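Local coordinates for protein copper-containing nitrite reductase (Hyphomicrobium denitrificans 1NES1, PDB 6TFO) that probably reduces nitrite to nitric oxide with electrons from cytochrome c, using copper ions held in cupredoxin-type domains, at residues Val31-Gly37 and Ile70-Glu76; Ala39-Tyr45 and Gln55-Lys59; Gln79-Asp85 and Tyr116-His122; Lys109-Tyr115 and Gln128-Val134. All blocks are in the same frame, centred on the assembly; numbering follows the deposited sequence.

Contact 1: Val31-Gly37 and Ile70-Glu76; sequences VFTLRTG and INLINGE
F32 and T33 of V31-G37 run beside I70 and N71 of I70-E76 as neighbouring parallel strands in one sheet of an N-terminal cupredoxin beta-sandwich, with an angle of 16° between the strand directions. The backbone ladder comes first. N71 N donates to F32 O, L34 N to N71 O, I73 N to L34 O and T36 N to I73 O, so that the oxygens of alternate residues are used on each strand, and each of these oxygens also takes a CA-H...O contact from a CA beside the N-H donor.

Apolar packing divides between the faces. On the face of L34 and I70, CB of L34 meets CD1 of L72 at 4.1 Å, while the ring of F32 turns to L60 and V62 of the opposite sheet. On the other face CG2 of T33, anti to its own backbone nitrogen (chi1 -51° for OG1), lies 3.6 Å from CD1 of I73. The guanidinium of R35 comes near the same isoleucine obliquely, NH2 to CG2.

Polar side-chain bonds gather where the ladder ends. N71 ND2 makes a weak, straight bond to T33 OG1, its OD1 being held by T102. T36 OG1 accepts from G75 N and donates to E76, whose other carboxylate oxygen holds NE2 of the copper ligand H80. A valine in place of T36 would probably leave G75 N and E76 OE1 without this shared partner, and the carboxylate freer to turn away from H80. The bond from T36 OG1 to E76 OE1 measures 2.8 Å and arrives on the syn side, 21° out of the carboxylate plane.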
# COMPACT_ATOMS: atom_id res chain seq x y z
N VAL C 31 -17.60 27.27 -7.48
CA VAL C 31 -17.45 26.10 -6.55
C VAL C 31 -15.98 25.97 -6.07
O VAL C 31 -15.04 26.14 -6.87
CB VAL C 31 -18.01 24.78 -7.12
CG1 VAL C 31 -19.05 25.03 -8.19
CG2 VAL C 31 -16.93 23.84 -7.61
N PHE C 32 -15.84 25.68 -4.79
CA PHE C 32 -14.58 25.36 -4.08
C PHE C 32 -14.80 24.06 -3.30
O PHE C 32 -15.83 23.98 -2.57
CB PHE C 32 -14.19 26.51 -3.15
CG PHE C 32 -14.00 27.84 -3.83
CD1 PHE C 32 -12.89 28.07 -4.64
CD2 PHE C 32 -14.91 28.87 -3.67
CE1 PHE C 32 -12.69 29.30 -5.25
CE2 PHE C 32 -14.73 30.09 -4.30
CZ PHE C 32 -13.63 30.29 -5.10
N THR C 33 -13.89 23.11 -3.44
CA THR C 33 -13.85 21.86 -2.63
C THR C 33 -12.70 21.95 -1.59
O THR C 33 -11.55 22.24 -1.98
CB THR C 33 -13.75 20.64 -3.54
OG1 THR C 33 -14.80 20.75 -4.51
CG2 THR C 33 -13.91 19.33 -2.80
N LEU C 34 -13.02 21.75 -0.31
CA LEU C 34 -12.02 21.73 0.78
C LEU C 34 -12.02 20.34 1.41
O LEU C 34 -13.12 19.84 1.73
CB LEU C 34 -12.36 22.78 1.83
CG LEU C 34 -12.43 24.22 1.35
CD1 LEU C 34 -12.71 25.15 2.54
CD2 LEU C 34 -11.16 24.66 0.63
N ARG C 35 -10.83 19.75 1.56
CA ARG C 35 -10.59 18.51 2.35
C ARG C 35 -9.88 18.93 3.64
O ARG C 35 -8.89 19.69 3.57
CB ARG C 35 -9.81 17.50 1.50
CG ARG C 35 -9.50 16.19 2.20
CD ARG C 35 -8.96 15.12 1.26
NE ARG C 35 -10.09 14.44 0.65
CZ ARG C 35 -10.41 14.43 -0.65
NH1 ARG C 35 -9.65 15.03 -1.55
NH2 ARG C 35 -11.49 13.77 -1.04
N THR C 36 -10.38 18.50 4.79
CA THR C 36 -9.70 18.69 6.09
C THR C 36 -8.47 17.78 6.12
O THR C 36 -8.51 16.71 5.49
CB THR C 36 -10.63 18.41 7.27
OG1 THR C 36 -10.93 17.02 7.26
CG2 THR C 36 -11.90 19.23 7.22
N GLY C 37 -7.42 18.18 6.83
CA GLY C 37 -6.25 17.31 7.07
C GLY C 37 -5.20 17.96 7.93
O GLY C 37 -5.51 18.91 8.69
N ILE C 70 -19.39 25.85 -1.52
CA ILE C 70 -18.21 25.26 -0.83
C ILE C 70 -18.59 23.84 -0.47
O ILE C 70 -19.57 23.66 0.28
CB ILE C 70 -17.81 26.09 0.40
CG1 ILE C 70 -17.22 27.45 0.00
CG2 ILE C 70 -16.86 25.29 1.27
CD1 ILE C 70 -17.21 28.47 1.12
N ASN C 71 -17.86 22.87 -1.03
CA ASN C 71 -17.98 21.42 -0.68
C ASN C 71 -16.93 21.08 0.38
O ASN C 71 -15.72 21.11 0.04
CB ASN C 71 -17.79 20.55 -1.92
CG ASN C 71 -18.68 20.98 -3.07
OD1 ASN C 71 -19.88 21.17 -2.90
ND2 ASN C 71 -18.08 21.15 -4.23
N LEU C 72 -17.35 20.77 1.61
CA LEU C 72 -16.42 20.31 2.68
C LEU C 72 -16.40 18.78 2.70
O LEU C 72 -17.47 18.18 2.83
CB LEU C 72 -16.84 20.84 4.05
CG LEU C 72 -15.87 20.53 5.18
CD1 LEU C 72 -14.49 21.10 4.88
CD2 LEU C 72 -16.39 21.07 6.51
N ILE C 73 -15.20 18.20 2.60
CA ILE C 73 -14.95 16.73 2.68
C ILE C 73 -13.96 16.47 3.82
O ILE C 73 -12.85 17.06 3.80
CB ILE C 73 -14.43 16.20 1.34
CG1 ILE C 73 -15.31 16.68 0.18
CG2 ILE C 73 -14.30 14.68 1.38
CD1 ILE C 73 -14.84 16.23 -1.18
N ASN C 74 -14.36 15.61 4.75
CA ASN C 74 -13.53 15.16 5.90
C ASN C 74 -12.37 14.29 5.37
O ASN C 74 -12.65 13.26 4.75
CB ASN C 74 -14.40 14.40 6.89
CG ASN C 74 -13.71 14.15 8.20
OD1 ASN C 74 -12.55 13.75 8.21
ND2 ASN C 74 -14.42 14.37 9.30
N GLY C 75 -11.13 14.71 5.61
CA GLY C 75 -9.91 14.00 5.16
C GLY C 75 -9.42 12.97 6.18
O GLY C 75 -9.25 11.80 5.80
N GLU C 76 -9.25 13.38 7.45
CA GLU C 76 -8.46 12.62 8.45
C GLU C 76 -9.33 12.02 9.57
O GLU C 76 -8.85 11.10 10.22
CB GLU C 76 -7.34 13.51 8.99
CG GLU C 76 -7.74 14.38 10.17
CD GLU C 76 -8.90 15.32 9.90
OE1 GLU C 76 -8.89 15.99 8.84
OE2 GLU C 76 -9.80 15.37 10.76

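Contact 2: Ala39-Tyr45 and Gln55-Lys59; sequences AEGRMVY and QVNPK
N57 reaches across from Q55-K59 to the strand at A39-Y45, and its short side chain illustrates how one amide can join a loop to a strand. From CB the chain leads to CG, which stands anti to the carbonyl carbon (chi1 -64°) and so comes to V44, 3.9 Å from CB of that valine. The side chain crosses those of V44 and Y45 at about a right angle. Beyond CG, OD1 accepts from Y45 N at 2.9 Å, the donor tilted 28° from the carbonyl plane, and also sits near the plane of the Y45 ring at its edge. The other branch, ND2, rests 3.5 Å from CG1 of V44 and gives hydrogen bonds to G126 O and to a water that NH2 of R42 also reaches. In return N57 N donates to Y45 O over 2.6 Å, so backbone and side chain of one residue grip both polar backbone atoms of Y45.

Before it, V56 lays its two methyl groups against the carboxylate of E40, which forms a salt bridge with R42 inside the type I' turn. That turn closes the beta hairpin of strands 30-39 and 42-48, the latter outermost within the chain in its cupredoxin sheet, and the 55-59 loop packs on the hairpin through P58 against L34 and N57 against Y45.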
# COMPACT_ATOMS: atom_id res chain seq x y z
N ALA C 39 -1.29 19.55 7.47
CA ALA C 39 -0.27 20.08 6.54
C ALA C 39 0.44 21.24 7.24
O ALA C 39 -0.19 21.87 8.12
CB ALA C 39 -0.92 20.49 5.25
N GLU C 40 1.73 21.43 6.94
CA GLU C 40 2.55 22.52 7.52
C GLU C 40 2.40 22.50 9.04
O GLU C 40 2.28 23.61 9.62
CB GLU C 40 2.12 23.86 6.93
CG GLU C 40 1.98 23.82 5.42
CD GLU C 40 1.59 25.13 4.76
OE1 GLU C 40 1.17 26.08 5.50
OE2 GLU C 40 1.71 25.20 3.50
N GLY C 41 2.37 21.30 9.64
CA GLY C 41 2.42 21.08 11.10
C GLY C 41 1.16 21.51 11.82
O GLY C 41 1.20 21.58 13.08
N ARG C 42 0.07 21.74 11.07
CA ARG C 42 -1.22 22.24 11.61
C ARG C 42 -2.39 21.41 11.08
O ARG C 42 -2.24 20.74 10.04
CB ARG C 42 -1.36 23.73 11.27
CG ARG C 42 -0.64 24.64 12.24
CD ARG C 42 -0.14 25.92 11.61
NE ARG C 42 -1.16 26.65 10.88
CZ ARG C 42 -1.14 26.93 9.57
NH1 ARG C 42 -0.14 26.53 8.80
NH2 ARG C 42 -2.13 27.62 9.03
N MET C 43 -3.52 21.46 11.79
CA MET C 43 -4.82 20.94 11.31
C MET C 43 -5.46 22.03 10.44
O MET C 43 -5.71 23.15 10.97
CB MET C 43 -5.74 20.63 12.48
CG MET C 43 -6.85 19.69 12.14
SD MET C 43 -7.77 19.37 13.66
CE MET C 43 -7.74 17.58 13.61
N VAL C 44 -5.67 21.75 9.15
CA VAL C 44 -6.00 22.78 8.12
C VAL C 44 -7.11 22.31 7.17
O VAL C 44 -7.56 21.14 7.23
CB VAL C 44 -4.76 23.18 7.32
CG1 VAL C 44 -3.70 23.80 8.22
CG2 VAL C 44 -4.19 22.01 6.52
N TYR C 45 -7.53 23.24 6.33
CA TYR C 45 -8.29 22.95 5.09
C TYR C 45 -7.26 22.85 3.97
O TYR C 45 -6.30 23.65 3.96
CB TYR C 45 -9.31 24.05 4.83
CG TYR C 45 -10.38 24.25 5.87
CD1 TYR C 45 -11.49 23.44 5.93
CD2 TYR C 45 -10.33 25.33 6.73
CE1 TYR C 45 -12.51 23.66 6.84
CE2 TYR C 45 -11.33 25.57 7.65
CZ TYR C 45 -12.43 24.74 7.70
OH TYR C 45 -13.41 24.98 8.63
N GLN C 55 -3.33 23.53 -2.09
CA GLN C 55 -3.01 24.71 -1.25
C GLN C 55 -3.63 24.53 0.14
O GLN C 55 -4.75 24.02 0.23
CB GLN C 55 -3.55 26.00 -1.87
CG GLN C 55 -2.93 26.32 -3.21
CD GLN C 55 -3.50 27.61 -3.75
OE1 GLN C 55 -4.04 28.43 -3.00
NE2 GLN C 55 -3.41 27.79 -5.06
N VAL C 56 -2.94 24.96 1.18
CA VAL C 56 -3.47 24.80 2.57
C VAL C 56 -4.15 26.11 2.92
O VAL C 56 -3.60 27.17 2.53
CB VAL C 56 -2.39 24.34 3.59
CG1 VAL C 56 -1.14 23.80 2.93
CG2 VAL C 56 -2.04 25.40 4.62
N ASN C 57 -5.31 26.03 3.58
CA ASN C 57 -6.16 27.20 3.92
C ASN C 57 -6.20 28.16 2.74
O ASN C 57 -5.89 29.35 2.88
CB ASN C 57 -5.69 27.82 5.23
CG ASN C 57 -5.84 26.86 6.39
OD1 ASN C 57 -6.75 26.03 6.37
ND2 ASN C 57 -4.95 26.95 7.38
N PRO C 58 -6.63 27.69 1.54
CA PRO C 58 -6.56 28.50 0.32
C PRO C 58 -7.43 29.74 0.41
O PRO C 58 -8.50 29.68 1.02
CB PRO C 58 -7.06 27.58 -0.81
CG PRO C 58 -7.91 26.56 -0.08
CD PRO C 58 -7.25 26.39 1.28
N LYS C 59 -6.96 30.84 -0.19
CA LYS C 59 -7.78 32.05 -0.39
C LYS C 59 -8.83 31.72 -1.46
O LYS C 59 -8.43 31.26 -2.56
CB LYS C 59 -6.92 33.26 -0.76
CG LYS C 59 -7.69 34.56 -0.89
CD LYS C 59 -6.87 35.70 -1.41
CE LYS C 59 -6.26 36.50 -0.28
NZ LYS C 59 -5.80 37.83 -0.74
O HOH W 1 -2.92 28.88 6.57

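Contact 3: Gln79-Asp85 and Tyr116-His122; sequences QHDAVID and YCSLPGH. With CU (copper (II) ion), chain L.
V83 lies over one face of the Y116 ring, its CB 4.0 Å from the ring centroid, while the carboxylate of D85 stands at the ring edge and accepts from OH. R123 adds a cation-pi contact to the same ring. The rings of H80 and H122 meet obliquely, with planes 56° apart. ND1 of H80 is at the edge of the H122 ring, CB of L119 covers one face of that ring, and C117 SG sits at the edge of the H80 ring. H80, C117 and H122 belong to a type 1 copper site, the blue-copper centre of a cupredoxin domain.

Three ligands come from the two segments: H80 ND1 at 2.0 Å, C117 SG at 2.2 Å and H122 ND1 at 2.4 Å from the copper. M127 completes the set, and H80 NE2 is hydrogen-bonded to E76. The cysteine sulfur is anti to its backbone nitrogen (chi1 179°), which carries it to the metal, and it also accepts a weak bond from D81 N and one from L119 N. Such N-H donors would be expected to draw charge from the thiolate.

The backbone pair V83 and Y116 is antiparallel and hydrogen-bonded in both directions. D81 holds the start of the ligand loop through both carboxylate oxygens: OD1 takes S118 N and OD2 takes S118 OG, with R90 bridging to OD2 as well. With D81 shortened to an alanine, S118 and the charge of R90 would probably lose their common partner, and the loop beside C117 could shift. The S118 OG bond to D81 OD2, 2.6 Å long, uses the syn lone pair.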
# COMPACT_ATOMS: atom_id res chain seq x y z
N GLN C 79 -13.99 15.75 13.86
CA GLN C 79 -15.23 16.49 13.55
C GLN C 79 -14.83 17.87 13.02
O GLN C 79 -13.89 18.48 13.57
CB GLN C 79 -16.15 16.63 14.76
CG GLN C 79 -16.67 15.29 15.26
CD GLN C 79 -17.85 15.47 16.17
OE1 GLN C 79 -17.98 16.45 16.89
NE2 GLN C 79 -18.76 14.53 16.10
N HIS C 80 -15.50 18.29 11.95
CA HIS C 80 -15.23 19.56 11.22
C HIS C 80 -16.53 20.16 10.66
O HIS C 80 -17.46 19.41 10.26
CB HIS C 80 -14.21 19.36 10.08
CG HIS C 80 -12.91 18.76 10.50
ND1 HIS C 80 -12.01 19.45 11.27
CD2 HIS C 80 -12.37 17.55 10.26
CE1 HIS C 80 -10.96 18.69 11.49
NE2 HIS C 80 -11.17 17.51 10.89
N ASP C 81 -16.55 21.48 10.61
CA ASP C 81 -17.42 22.26 9.71
C ASP C 81 -16.57 23.38 9.09
O ASP C 81 -15.35 23.43 9.34
CB ASP C 81 -18.65 22.75 10.48
CG ASP C 81 -18.33 23.71 11.60
OD1 ASP C 81 -17.24 24.24 11.59
OD2 ASP C 81 -19.21 23.91 12.45
N ALA C 82 -17.19 24.19 8.26
CA ALA C 82 -16.67 25.48 7.78
C ALA C 82 -17.75 26.53 8.06
O ALA C 82 -18.93 26.22 7.79
CB ALA C 82 -16.32 25.38 6.32
N VAL C 83 -17.37 27.67 8.60
CA VAL C 83 -18.30 28.76 8.99
C VAL C 83 -17.76 30.06 8.41
O VAL C 83 -16.53 30.27 8.45
CB VAL C 83 -18.45 28.83 10.52
CG1 VAL C 83 -19.39 29.95 10.94
CG2 VAL C 83 -18.90 27.51 11.10
N ILE C 84 -18.66 30.90 7.90
CA ILE C 84 -18.38 32.30 7.46
C ILE C 84 -19.40 33.20 8.15
O ILE C 84 -20.62 33.07 7.84
CB ILE C 84 -18.45 32.39 5.92
CG1 ILE C 84 -17.82 31.15 5.28
CG2 ILE C 84 -17.85 33.69 5.42
CD1 ILE C 84 -17.39 31.34 3.84
N ASP C 85 -18.96 34.00 9.12
CA ASP C 85 -19.89 34.65 10.10
C ASP C 85 -20.76 35.68 9.39
O ASP C 85 -22.00 35.66 9.62
CB ASP C 85 -19.12 35.26 11.28
CG ASP C 85 -18.60 34.23 12.27
OD1 ASP C 85 -19.12 33.11 12.29
OD2 ASP C 85 -17.67 34.55 13.01
N TYR C 116 -13.72 29.20 8.80
CA TYR C 116 -13.06 28.52 9.93
C TYR C 116 -13.92 27.35 10.42
O TYR C 116 -15.12 27.29 10.14
CB TYR C 116 -12.80 29.53 11.04
CG TYR C 116 -14.05 30.01 11.72
CD1 TYR C 116 -14.57 29.32 12.80
CD2 TYR C 116 -14.73 31.13 11.26
CE1 TYR C 116 -15.73 29.74 13.42
CE2 TYR C 116 -15.89 31.57 11.88
CZ TYR C 116 -16.40 30.86 12.96
OH TYR C 116 -17.55 31.27 13.58
N CYS C 117 -13.30 26.44 11.16
CA CYS C 117 -13.97 25.30 11.82
C CYS C 117 -14.36 25.75 13.23
O CYS C 117 -13.52 26.35 13.91
CB CYS C 117 -13.06 24.08 11.87
SG CYS C 117 -13.83 22.68 12.72
N SER C 118 -15.59 25.50 13.65
CA SER C 118 -16.12 25.96 14.95
C SER C 118 -15.93 24.87 16.01
O SER C 118 -16.27 25.15 17.15
CB SER C 118 -17.58 26.33 14.85
OG SER C 118 -18.36 25.17 14.61
N LEU C 119 -15.47 23.67 15.65
CA LEU C 119 -15.26 22.58 16.65
C LEU C 119 -14.22 23.02 17.69
O LEU C 119 -13.30 23.78 17.41
CB LEU C 119 -14.87 21.29 15.94
CG LEU C 119 -16.02 20.37 15.48
CD1 LEU C 119 -16.97 20.01 16.63
CD2 LEU C 119 -16.80 21.01 14.34
N PRO C 120 -14.35 22.59 18.96
CA PRO C 120 -13.47 23.07 20.03
C PRO C 120 -11.99 22.99 19.67
O PRO C 120 -11.49 21.91 19.37
CB PRO C 120 -13.80 22.14 21.22
CG PRO C 120 -15.23 21.69 20.97
CD PRO C 120 -15.34 21.61 19.45
N GLY C 121 -11.33 24.15 19.64
CA GLY C 121 -9.88 24.26 19.44
C GLY C 121 -9.44 24.20 17.98
O GLY C 121 -8.27 24.52 17.74
N HIS C 122 -10.30 23.81 17.03
CA HIS C 122 -9.86 23.47 15.65
C HIS C 122 -9.38 24.73 14.94
O HIS C 122 -8.45 24.65 14.11
CB HIS C 122 -10.96 22.73 14.88
CG HIS C 122 -11.09 21.30 15.29
ND1 HIS C 122 -11.43 20.31 14.40
CD2 HIS C 122 -10.90 20.69 16.48
CE1 HIS C 122 -11.46 19.14 15.04
NE2 HIS C 122 -11.12 19.36 16.31
CU CU L . -12.37 21.11 12.40

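Contact 4: Lys109-Tyr115 and Gln128-Val134; sequences KVGQFDY and QGVLQVV
G111-Y115 and Q128-V134 run antiparallel, 150° between their directions, with hydrogen-bonded pairs G111 with V133, F113 with L131 and Y115 with G129, each bonded both ways, alternating with the non-hydrogen-bonded pairs Q112 with Q132 and D114 with V130.

The ring of Y115 turns across the neighbouring strand. Its CG sits between backbone nitrogen and carbonyl carbon (chi1 70°), which folds the ring over G129, whose CA lies 3.7 Å from the ring centroid in a CH-pi contact; a CB there would collide with CZ. The edge of the ring comes to L131 N, and OH goes on to P58 O. On the same face, F113 sets CE2 3.8 Å from CG2 of V133, and its CB faces CB of L131 at 4.3 Å. I84 packs against F113, Y115 and L131 alike. V133 also presses its CG1 to K109 O.

The other face is mostly polar. Q112 and Q132 cross at a slant, CG of Q112 3.7 Å from CG of Q132, with their amide planes 66° apart. At the other end, D114 OD2 comes near Q128 NE2 at an angle too poor for a hydrogen bond; R123 takes both residues, in a salt bridge with D114 OD2 and a hydrogen bond with Q128 OE1. NE2 of Q112 rests on CG2 of V130, 3.7 Å away.

The two strands form the beta hairpin of the blue-copper domain, whose connecting loop between 116 and 128 carries C117, H122 and M127 to the metal.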
# COMPACT_ATOMS: atom_id res chain seq x y z
N LYS C 109 -21.35 41.07 -0.19
CA LYS C 109 -20.49 42.10 0.47
C LYS C 109 -19.02 41.90 0.05
O LYS C 109 -18.49 40.79 0.27
CB LYS C 109 -20.65 42.04 2.00
CG LYS C 109 -21.38 43.24 2.59
CD LYS C 109 -20.53 44.52 2.63
CE LYS C 109 -19.53 44.54 3.77
NZ LYS C 109 -20.22 44.56 5.08
N VAL C 110 -18.41 42.95 -0.52
CA VAL C 110 -16.96 43.02 -0.86
C VAL C 110 -16.16 43.00 0.44
O VAL C 110 -16.68 43.50 1.46
CB VAL C 110 -16.62 44.28 -1.70
CG1 VAL C 110 -15.15 44.67 -1.60
CG2 VAL C 110 -16.97 44.11 -3.16
N GLY C 111 -14.95 42.45 0.40
CA GLY C 111 -14.01 42.44 1.54
C GLY C 111 -13.40 41.08 1.78
O GLY C 111 -13.43 40.22 0.85
N GLN C 112 -12.83 40.88 2.97
CA GLN C 112 -12.17 39.61 3.36
C GLN C 112 -12.89 39.05 4.58
O GLN C 112 -13.16 39.80 5.50
CB GLN C 112 -10.69 39.82 3.63
CG GLN C 112 -9.97 40.57 2.52
CD GLN C 112 -8.58 40.06 2.29
OE1 GLN C 112 -7.98 40.33 1.26
NE2 GLN C 112 -8.06 39.29 3.23
N PHE C 113 -13.19 37.76 4.55
CA PHE C 113 -14.05 37.06 5.54
C PHE C 113 -13.41 35.72 5.86
O PHE C 113 -13.03 35.03 4.92
CB PHE C 113 -15.48 36.89 5.00
CG PHE C 113 -16.09 38.16 4.48
CD1 PHE C 113 -16.75 39.05 5.33
CD2 PHE C 113 -15.99 38.49 3.14
CE1 PHE C 113 -17.30 40.22 4.84
CE2 PHE C 113 -16.55 39.67 2.65
CZ PHE C 113 -17.19 40.54 3.50
N ASP C 114 -13.25 35.41 7.15
CA ASP C 114 -12.67 34.13 7.61
C ASP C 114 -13.69 33.03 7.37
O ASP C 114 -14.85 33.20 7.79
CB ASP C 114 -12.25 34.17 9.08
CG ASP C 114 -10.93 34.89 9.32
OD1 ASP C 114 -10.29 35.31 8.32
OD2 ASP C 114 -10.56 35.02 10.49
N TYR C 115 -13.27 31.97 6.70
CA TYR C 115 -13.88 30.63 6.83
C TYR C 115 -13.05 29.86 7.86
O TYR C 115 -11.81 29.89 7.77
CB TYR C 115 -13.99 29.95 5.47
CG TYR C 115 -12.73 29.48 4.80
CD1 TYR C 115 -12.25 28.19 5.01
CD2 TYR C 115 -12.09 30.26 3.86
CE1 TYR C 115 -11.13 27.72 4.35
CE2 TYR C 115 -10.97 29.81 3.20
CZ TYR C 115 -10.48 28.54 3.45
OH TYR C 115 -9.38 28.08 2.79
N GLN C 128 -8.55 27.61 9.38
CA GLN C 128 -8.99 29.00 9.08
C GLN C 128 -8.32 29.50 7.79
O GLN C 128 -7.10 29.34 7.66
CB GLN C 128 -8.69 29.94 10.23
CG GLN C 128 -8.71 31.39 9.82
CD GLN C 128 -8.50 32.33 10.98
OE1 GLN C 128 -9.13 32.21 12.03
NE2 GLN C 128 -7.64 33.31 10.76
N GLY C 129 -9.13 30.04 6.87
CA GLY C 129 -8.68 30.71 5.63
C GLY C 129 -9.51 31.94 5.37
O GLY C 129 -10.46 32.21 6.17
N VAL C 130 -9.22 32.67 4.29
CA VAL C 130 -9.99 33.89 3.95
C VAL C 130 -10.76 33.64 2.64
O VAL C 130 -10.20 33.03 1.68
CB VAL C 130 -9.12 35.17 3.95
CG1 VAL C 130 -7.83 34.98 4.75
CG2 VAL C 130 -8.81 35.68 2.56
N LEU C 131 -12.03 34.04 2.67
CA LEU C 131 -12.87 34.32 1.48
C LEU C 131 -12.59 35.76 1.06
O LEU C 131 -12.81 36.65 1.89
CB LEU C 131 -14.33 34.13 1.87
CG LEU C 131 -15.35 34.44 0.78
CD1 LEU C 131 -15.35 33.36 -0.29
CD2 LEU C 131 -16.75 34.60 1.38
N GLN C 132 -12.10 35.99 -0.15
CA GLN C 132 -11.95 37.38 -0.67
C GLN C 132 -13.02 37.64 -1.73
O GLN C 132 -12.96 36.99 -2.80
CB GLN C 132 -10.57 37.67 -1.25
CG GLN C 132 -10.15 39.09 -0.87
CD GLN C 132 -9.05 39.66 -1.73
OE1 GLN C 132 -8.41 38.97 -2.51
NE2 GLN C 132 -8.85 40.96 -1.55
N VAL C 133 -13.93 38.57 -1.42
CA VAL C 133 -15.00 39.08 -2.32
C VAL C 133 -14.53 40.42 -2.91
O VAL C 133 -14.42 41.40 -2.16
CB VAL C 133 -16.33 39.22 -1.56
CG1 VAL C 133 -17.46 39.57 -2.50
CG2 VAL C 133 -16.66 37.96 -0.77
N VAL C 134 -14.26 40.41 -4.22
CA VAL C 134 -13.62 41.51 -4.99
C VAL C 134 -14.69 42.20 -5.82
O VAL C 134 -15.60 41.55 -6.34
CB VAL C 134 -12.51 40.91 -5.88
CG1 VAL C 134 -12.31 41.67 -7.18
CG2 VAL C 134 -11.21 40.79 -5.10

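Overall arrangement
The four contacts share one cupredoxin domain and lie round or near its type 1 copper. Contacts 1 and 2 both reach the same sheet, through neighbouring strands 30-39 and 42-48, centres about 11 Å apart, with G37 O 2.9 Å from V44 N. Contact 3 supplies three ligands, and contact 1 packs against it through T36 OG1 on H80 and L72 on D81, the side chain of T36 about 6 Å from the copper. Y45 of contact 2 ties into the site as well: its OH is 2.6 Å from D81 O. Contact 4 belongs to the facing sheet, which contact 3 also reaches through V83 and Y116. Between the sheets, L34 CD1 comes within 3.5 Å of Y115 CE1, while P58 and K59 of contact 2 meet the hairpin.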